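Local structure of regulatory protein, TetR family (Rhodobacter sphaeroides 2.4.1, 3BRU) at residues L79-L93 and F144-R158. The protein represses transcription of its own operon as a TetR-family DNA-binding regulator, probably by binding two operator sequences in the promoter. Residues are numbered along the deposited sequence; the frame is centred on the assembly and turned at random.
Sequences LALIEAYDTYFARLL and FRAALIGVLETWQRR
Helix 74-97, which in TetR-family regulators links the DNA-binding head to the ligand-binding domain, packs here on helix 143-167: the axes of 79-93 and 144-158 come within 10.5 Å of each other, 4° from parallel. At the early end Leu79 sets CG over one face of the Phe144 ring and CD2 against Ala147 CB. One turn on, Ile82 enters as a knob among Phe144, Ala147, Leu148 and Val151. Its CG2, anti to the backbone N, meets Val151 CG2 at 3.7 Å, while CD1 reaches Leu148 CD2.

Trp155 is the answering knob, set among Tyr85, Asp86, Phe89 and Leu93. Phe89 CE2 sits over one indole face, toward its rim, the ring inclined 38° to the six-membered ring, and Phe89 CD2 is 3.3 Å from Trp155 CE2; Val151 CG1 backs the other face. Tyr85 CE2 and Trp155 CH2 meet rim to rim, each near the plane of the other ring, and Leu93 CD1 touches Trp155 CD1 at 3.7 Å. An alanine in place of this tryptophan would probably open a gap between the helices and leave the Phe89 ring without its indole support.

Farther along, Arg158 bends at chi3 (70°), lays its guanidinium against Leu93 CB and donates from NH1 to Ala90 O at 3.2 Å, while NH2 forms a salt bridge with Asp94. This is knobs-into-holes packing between parallel helices, within the all-helical TetR fold.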
loop_
_atom_site.group_PDB
_atom_site.type_symbol
_atom_site.label_atom_id
_atom_site.label_comp_id
_atom_site.label_asym_id
_atom_site.label_seq_id
_atom_site.Cartn_x
_atom_site.Cartn_y
_atom_site.Cartn_z
ATOM N N LEU A 79 -11.028 15.201 5.515
ATOM C CA LEU A 79 -10.255 15.407 6.756
ATOM C C LEU A 79 -10.985 15.034 8.028
ATOM O O LEU A 79 -10.380 14.542 8.973
ATOM C CB LEU A 79 -9.758 16.850 6.872
ATOM C CG LEU A 79 -8.664 17.256 5.877
ATOM C CD1 LEU A 79 -8.563 18.780 5.813
ATOM C CD2 LEU A 79 -7.336 16.648 6.269
ATOM N N ALA A 80 -12.284 15.291 8.060
ATOM C CA ALA A 80 -13.149 14.849 9.139
ATOM C C ALA A 80 -13.183 13.328 9.219
ATOM O O ALA A 80 -13.272 12.776 10.318
ATOM C CB ALA A 80 -14.591 15.396 8.955
ATOM N N LEU A 81 -13.155 12.653 8.066
ATOM C CA LEU A 81 -13.153 11.181 8.058
ATOM C C LEU A 81 -11.865 10.627 8.613
ATOM O O LEU A 81 -11.902 9.634 9.291
ATOM C CB LEU A 81 -13.421 10.579 6.669
ATOM C CG LEU A 81 -14.784 10.863 6.058
ATOM C CD1 LEU A 81 -14.791 10.417 4.593
ATOM C CD2 LEU A 81 -15.894 10.204 6.859
ATOM N N ILE A 82 -10.737 11.249 8.281
ATOM C CA ILE A 82 -9.453 10.858 8.857
ATOM C C ILE A 82 -9.471 11.037 10.396
ATOM O O ILE A 82 -9.072 10.128 11.120
ATOM C CB ILE A 82 -8.273 11.655 8.243
ATOM C CG1 ILE A 82 -8.053 11.301 6.783
ATOM C CG2 ILE A 82 -6.983 11.440 9.029
ATOM C CD1 ILE A 82 -7.272 12.423 6.049
ATOM N N GLU A 83 -9.939 12.188 10.886
ATOM C CA GLU A 83 -10.112 12.395 12.342
ATOM C C GLU A 83 -11.045 11.370 12.978
ATOM O O GLU A 83 -10.803 10.931 14.099
ATOM C CB GLU A 83 -10.579 13.810 12.663
ATOM C CG GLU A 83 -9.515 14.840 12.372
ATOM C CD GLU A 83 -10.035 16.296 12.245
ATOM O OE1 GLU A 83 -11.263 16.528 12.018
ATOM O OE2 GLU A 83 -9.193 17.228 12.375
ATOM N N ALA A 84 -12.084 10.951 12.262
ATOM C CA ALA A 84 -13.025 9.960 12.829
ATOM C C ALA A 84 -12.383 8.581 12.919
ATOM O O ALA A 84 -12.541 7.873 13.928
ATOM C CB ALA A 84 -14.339 9.899 12.017
ATOM N N TYR A 85 -11.666 8.219 11.854
ATOM C CA TYR A 85 -10.953 6.958 11.735
ATOM C C TYR A 85 -9.815 6.886 12.762
ATOM O O TYR A 85 -9.641 5.881 13.431
ATOM C CB TYR A 85 -10.433 6.780 10.313
ATOM C CG TYR A 85 -9.901 5.394 10.043
ATOM C CD1 TYR A 85 -10.763 4.356 9.660
ATOM C CD2 TYR A 85 -8.550 5.110 10.196
ATOM C CE1 TYR A 85 -10.279 3.071 9.396
ATOM C CE2 TYR A 85 -8.052 3.831 9.961
ATOM C CZ TYR A 85 -8.916 2.820 9.565
ATOM O OH TYR A 85 -8.417 1.561 9.362
ATOM N N ASP A 86 -9.055 7.960 12.915
ATOM C CA ASP A 86 -8.080 7.996 14.006
ATOM C C ASP A 86 -8.687 7.664 15.391
ATOM O O ASP A 86 -8.061 6.987 16.191
ATOM C CB ASP A 86 -7.401 9.358 14.086
ATOM C CG ASP A 86 -6.107 9.324 14.923
ATOM O OD1 ASP A 86 -5.590 8.229 15.283
ATOM O OD2 ASP A 86 -5.573 10.410 15.199
ATOM N N THR A 87 -9.879 8.168 15.676
ATOM C CA THR A 87 -10.504 7.991 16.990
ATOM C C THR A 87 -10.969 6.559 17.178
ATOM O O THR A 87 -10.746 5.954 18.242
ATOM C CB THR A 87 -11.667 8.958 17.182
ATOM O OG1 THR A 87 -11.126 10.272 17.277
ATOM C CG2 THR A 87 -12.456 8.667 18.474
ATOM N N TYR A 88 -11.568 5.998 16.136
ATOM C CA TYR A 88 -12.167 4.702 16.303
ATOM C C TYR A 88 -11.117 3.627 16.294
ATOM O O TYR A 88 -11.192 2.664 17.083
ATOM C CB TYR A 88 -13.343 4.518 15.341
ATOM C CG TYR A 88 -14.391 5.635 15.605
ATOM C CD1 TYR A 88 -14.741 5.993 16.938
ATOM C CD2 TYR A 88 -14.980 6.363 14.548
ATOM C CE1 TYR A 88 -15.651 7.014 17.217
ATOM C CE2 TYR A 88 -15.900 7.399 14.808
ATOM C CZ TYR A 88 -16.231 7.720 16.151
ATOM O OH TYR A 88 -17.154 8.723 16.435
ATOM N N PHE A 89 -10.087 3.840 15.470
ATOM C CA PHE A 89 -8.956 2.936 15.400
ATOM C C PHE A 89 -8.124 2.913 16.667
ATOM O O PHE A 89 -7.607 1.858 17.014
ATOM C CB PHE A 89 -8.051 3.316 14.228
ATOM C CG PHE A 89 -7.171 2.205 13.784
ATOM C CD1 PHE A 89 -7.673 1.194 12.959
ATOM C CD2 PHE A 89 -5.838 2.126 14.215
ATOM C CE1 PHE A 89 -6.835 0.141 12.549
ATOM C CE2 PHE A 89 -5.013 1.077 13.811
ATOM C CZ PHE A 89 -5.508 0.093 12.973
ATOM N N ALA A 90 -7.958 4.071 17.321
ATOM C CA ALA A 90 -7.264 4.155 18.593
ATOM C C ALA A 90 -7.921 3.220 19.611
ATOM O O ALA A 90 -7.216 2.600 20.411
ATOM C CB ALA A 90 -7.266 5.564 19.111
ATOM N N ARG A 91 -9.247 3.093 19.581
ATOM C CA ARG A 91 -9.965 2.195 20.509
ATOM C C ARG A 91 -9.736 0.708 20.252
ATOM O O ARG A 91 -9.796 -0.117 21.168
ATOM C CB ARG A 91 -11.480 2.509 20.542
ATOM C CG ARG A 91 -11.741 3.874 21.142
ATOM C CD ARG A 91 -13.076 3.979 21.846
ATOM N NE ARG A 91 -13.273 5.345 22.313
ATOM C CZ ARG A 91 -13.960 6.280 21.651
ATOM N NH1 ARG A 91 -14.055 7.509 22.171
ATOM N NH2 ARG A 91 -14.557 5.997 20.484
ATOM N N LEU A 92 -9.497 0.353 19.002
ATOM C CA LEU A 92 -9.182 -1.009 18.692
ATOM C C LEU A 92 -7.752 -1.353 19.163
ATOM O O LEU A 92 -7.528 -2.420 19.731
ATOM C CB LEU A 92 -9.469 -1.280 17.216
ATOM C CG LEU A 92 -8.673 -2.254 16.351
ATOM C CD1 LEU A 92 -9.554 -2.957 15.310
ATOM C CD2 LEU A 92 -7.627 -1.393 15.646
ATOM N N LEU A 93 -6.811 -0.433 18.968
ATOM C CA LEU A 93 -5.468 -0.556 19.520
ATOM C C LEU A 93 -5.455 -0.596 21.050
ATOM O O LEU A 93 -4.603 -1.252 21.638
ATOM C CB LEU A 93 -4.561 0.594 19.027
ATOM C CG LEU A 93 -3.979 0.579 17.603
ATOM C CD1 LEU A 93 -3.123 1.817 17.325
ATOM C CD2 LEU A 93 -3.166 -0.682 17.334
ATOM N N PHE A 144 -4.016 16.860 3.295
ATOM C CA PHE A 144 -4.103 15.455 3.621
ATOM C C PHE A 144 -2.743 14.851 4.006
ATOM O O PHE A 144 -2.703 14.002 4.890
ATOM C CB PHE A 144 -4.726 14.700 2.446
ATOM C CG PHE A 144 -6.212 14.902 2.315
ATOM C CD1 PHE A 144 -6.752 16.174 2.142
ATOM C CD2 PHE A 144 -7.078 13.831 2.363
ATOM C CE1 PHE A 144 -8.144 16.353 2.032
ATOM C CE2 PHE A 144 -8.460 14.012 2.231
ATOM C CZ PHE A 144 -8.981 15.272 2.054
ATOM N N ARG A 145 -1.650 15.298 3.379
ATOM C CA ARG A 145 -0.332 14.736 3.635
ATOM C C ARG A 145 0.020 14.675 5.143
ATOM O O ARG A 145 0.274 13.586 5.688
ATOM C CB ARG A 145 0.756 15.455 2.812
ATOM C CG ARG A 145 2.030 14.615 2.579
ATOM C CD ARG A 145 3.102 15.295 1.625
ATOM N NE ARG A 145 2.574 15.581 0.276
ATOM C CZ ARG A 145 2.415 14.673 -0.692
ATOM N NH1 ARG A 145 1.896 15.010 -1.878
ATOM N NH2 ARG A 145 2.763 13.416 -0.486
ATOM N N ALA A 146 -0.001 15.823 5.808
ATOM C CA ALA A 146 0.332 15.914 7.220
ATOM C C ALA A 146 -0.696 15.184 8.082
ATOM O O ALA A 146 -0.354 14.601 9.128
ATOM C CB ALA A 146 0.428 17.383 7.634
ATOM N N ALA A 147 -1.961 15.218 7.656
ATOM C CA ALA A 147 -3.004 14.573 8.430
ATOM C C ALA A 147 -2.794 13.062 8.365
ATOM O O ALA A 147 -2.814 12.394 9.398
ATOM C CB ALA A 147 -4.361 14.964 7.933
ATOM N N LEU A 148 -2.534 12.526 7.162
ATOM C CA LEU A 148 -2.304 11.079 7.015
ATOM C C LEU A 148 -1.027 10.620 7.726
ATOM O O LEU A 148 -1.034 9.600 8.425
ATOM C CB LEU A 148 -2.290 10.644 5.559
ATOM C CG LEU A 148 -3.588 10.776 4.763
ATOM C CD1 LEU A 148 -3.174 10.649 3.275
ATOM C CD2 LEU A 148 -4.700 9.714 5.238
ATOM N N ILE A 149 0.055 11.369 7.554
ATOM C CA ILE A 149 1.326 11.039 8.185
ATOM C C ILE A 149 1.190 11.086 9.727
ATOM O O ILE A 149 1.774 10.255 10.445
ATOM C CB ILE A 149 2.484 11.953 7.673
ATOM C CG1 ILE A 149 2.722 11.736 6.174
ATOM C CG2 ILE A 149 3.795 11.634 8.400
ATOM C CD1 ILE A 149 3.808 12.680 5.546
ATOM N N GLY A 150 0.427 12.052 10.225
ATOM C CA GLY A 150 0.194 12.214 11.657
ATOM C C GLY A 150 -0.401 10.970 12.289
ATOM O O GLY A 150 0.060 10.527 13.355
ATOM N N VAL A 151 -1.417 10.395 11.647
ATOM C CA VAL A 151 -2.101 9.204 12.166
ATOM C C VAL A 151 -1.139 7.980 12.230
ATOM O O VAL A 151 -1.064 7.279 13.248
ATOM C CB VAL A 151 -3.319 8.880 11.288
ATOM C CG1 VAL A 151 -3.972 7.611 11.699
ATOM C CG2 VAL A 151 -4.347 10.051 11.301
ATOM N N LEU A 152 -0.404 7.750 11.144
ATOM C CA LEU A 152 0.578 6.677 11.039
ATOM C C LEU A 152 1.690 6.769 12.095
ATOM O O LEU A 152 2.095 5.771 12.687
ATOM C CB LEU A 152 1.196 6.698 9.629
ATOM C CG LEU A 152 0.320 6.158 8.466
ATOM C CD1 LEU A 152 0.869 6.566 7.055
ATOM C CD2 LEU A 152 0.132 4.654 8.554
ATOM N N GLU A 153 2.205 7.972 12.299
ATOM C CA GLU A 153 3.193 8.205 13.322
ATOM C C GLU A 153 2.637 7.950 14.709
ATOM O O GLU A 153 3.368 7.461 15.559
ATOM C CB GLU A 153 3.801 9.587 13.178
ATOM C CG GLU A 153 4.920 9.567 12.135
ATOM C CD GLU A 153 5.291 10.959 11.643
ATOM O OE1 GLU A 153 4.687 11.944 12.151
ATOM O OE2 GLU A 153 6.168 11.073 10.742
ATOM N N THR A 154 1.361 8.232 14.941
ATOM C CA THR A 154 0.744 7.860 16.211
ATOM C C THR A 154 0.759 6.358 16.426
ATOM O O THR A 154 1.151 5.879 17.501
ATOM C CB THR A 154 -0.720 8.392 16.334
ATOM O OG1 THR A 154 -0.675 9.820 16.296
ATOM C CG2 THR A 154 -1.405 7.945 17.676
ATOM N N TRP A 155 0.329 5.616 15.406
ATOM C CA TRP A 155 0.325 4.177 15.463
ATOM C C TRP A 155 1.722 3.616 15.739
ATOM O O TRP A 155 1.879 2.682 16.566
ATOM C CB TRP A 155 -0.242 3.623 14.183
ATOM C CG TRP A 155 -1.687 3.982 13.937
ATOM C CD1 TRP A 155 -2.597 4.505 14.842
ATOM C CD2 TRP A 155 -2.404 3.811 12.711
ATOM N NE1 TRP A 155 -3.823 4.685 14.233
ATOM C CE2 TRP A 155 -3.736 4.262 12.932
ATOM C CE3 TRP A 155 -2.051 3.317 11.433
ATOM C CZ2 TRP A 155 -4.709 4.249 11.920
ATOM C CZ3 TRP A 155 -3.024 3.293 10.426
ATOM C CH2 TRP A 155 -4.336 3.754 10.677
ATOM N N GLN A 156 2.723 4.180 15.051
ATOM C CA GLN A 156 4.122 3.810 15.210
ATOM C C GLN A 156 4.662 4.093 16.609
ATOM O O GLN A 156 5.365 3.271 17.165
ATOM C CB GLN A 156 4.980 4.537 14.152
ATOM C CG GLN A 156 4.896 3.921 12.768
ATOM C CD GLN A 156 5.602 4.728 11.672
ATOM O OE1 GLN A 156 5.401 4.453 10.490
ATOM N NE2 GLN A 156 6.406 5.733 12.053
ATOM N N ARG A 157 4.328 5.241 17.179
ATOM C CA ARG A 157 4.719 5.573 18.562
ATOM C C ARG A 157 4.124 4.598 19.591
ATOM O O ARG A 157 4.771 4.255 20.594
ATOM C CB ARG A 157 4.235 6.973 18.927
ATOM C CG ARG A 157 5.283 8.004 18.956
ATOM C CD ARG A 157 4.714 9.380 19.413
ATOM N NE ARG A 157 4.029 10.070 18.316
ATOM C CZ ARG A 157 2.723 10.327 18.285
ATOM N NH1 ARG A 157 1.913 9.993 19.315
ATOM N NH2 ARG A 157 2.223 10.928 17.214
ATOM N N ARG A 158 2.880 4.176 19.378
ATOM C CA ARG A 158 2.256 3.242 20.321
ATOM C C ARG A 158 2.938 1.872 20.237
ATOM O O ARG A 158 3.151 1.212 21.246
ATOM C CB ARG A 158 0.755 3.118 20.063
ATOM C CG ARG A 158 -0.002 4.403 20.314
ATOM C CD ARG A 158 -1.508 4.160 20.195
ATOM N NE ARG A 158 -2.011 3.349 21.305
ATOM C CZ ARG A 158 -3.303 3.160 21.596
ATOM N NH1 ARG A 158 -4.267 3.716 20.851
ATOM N NH2 ARG A 158 -3.625 2.421 22.652
#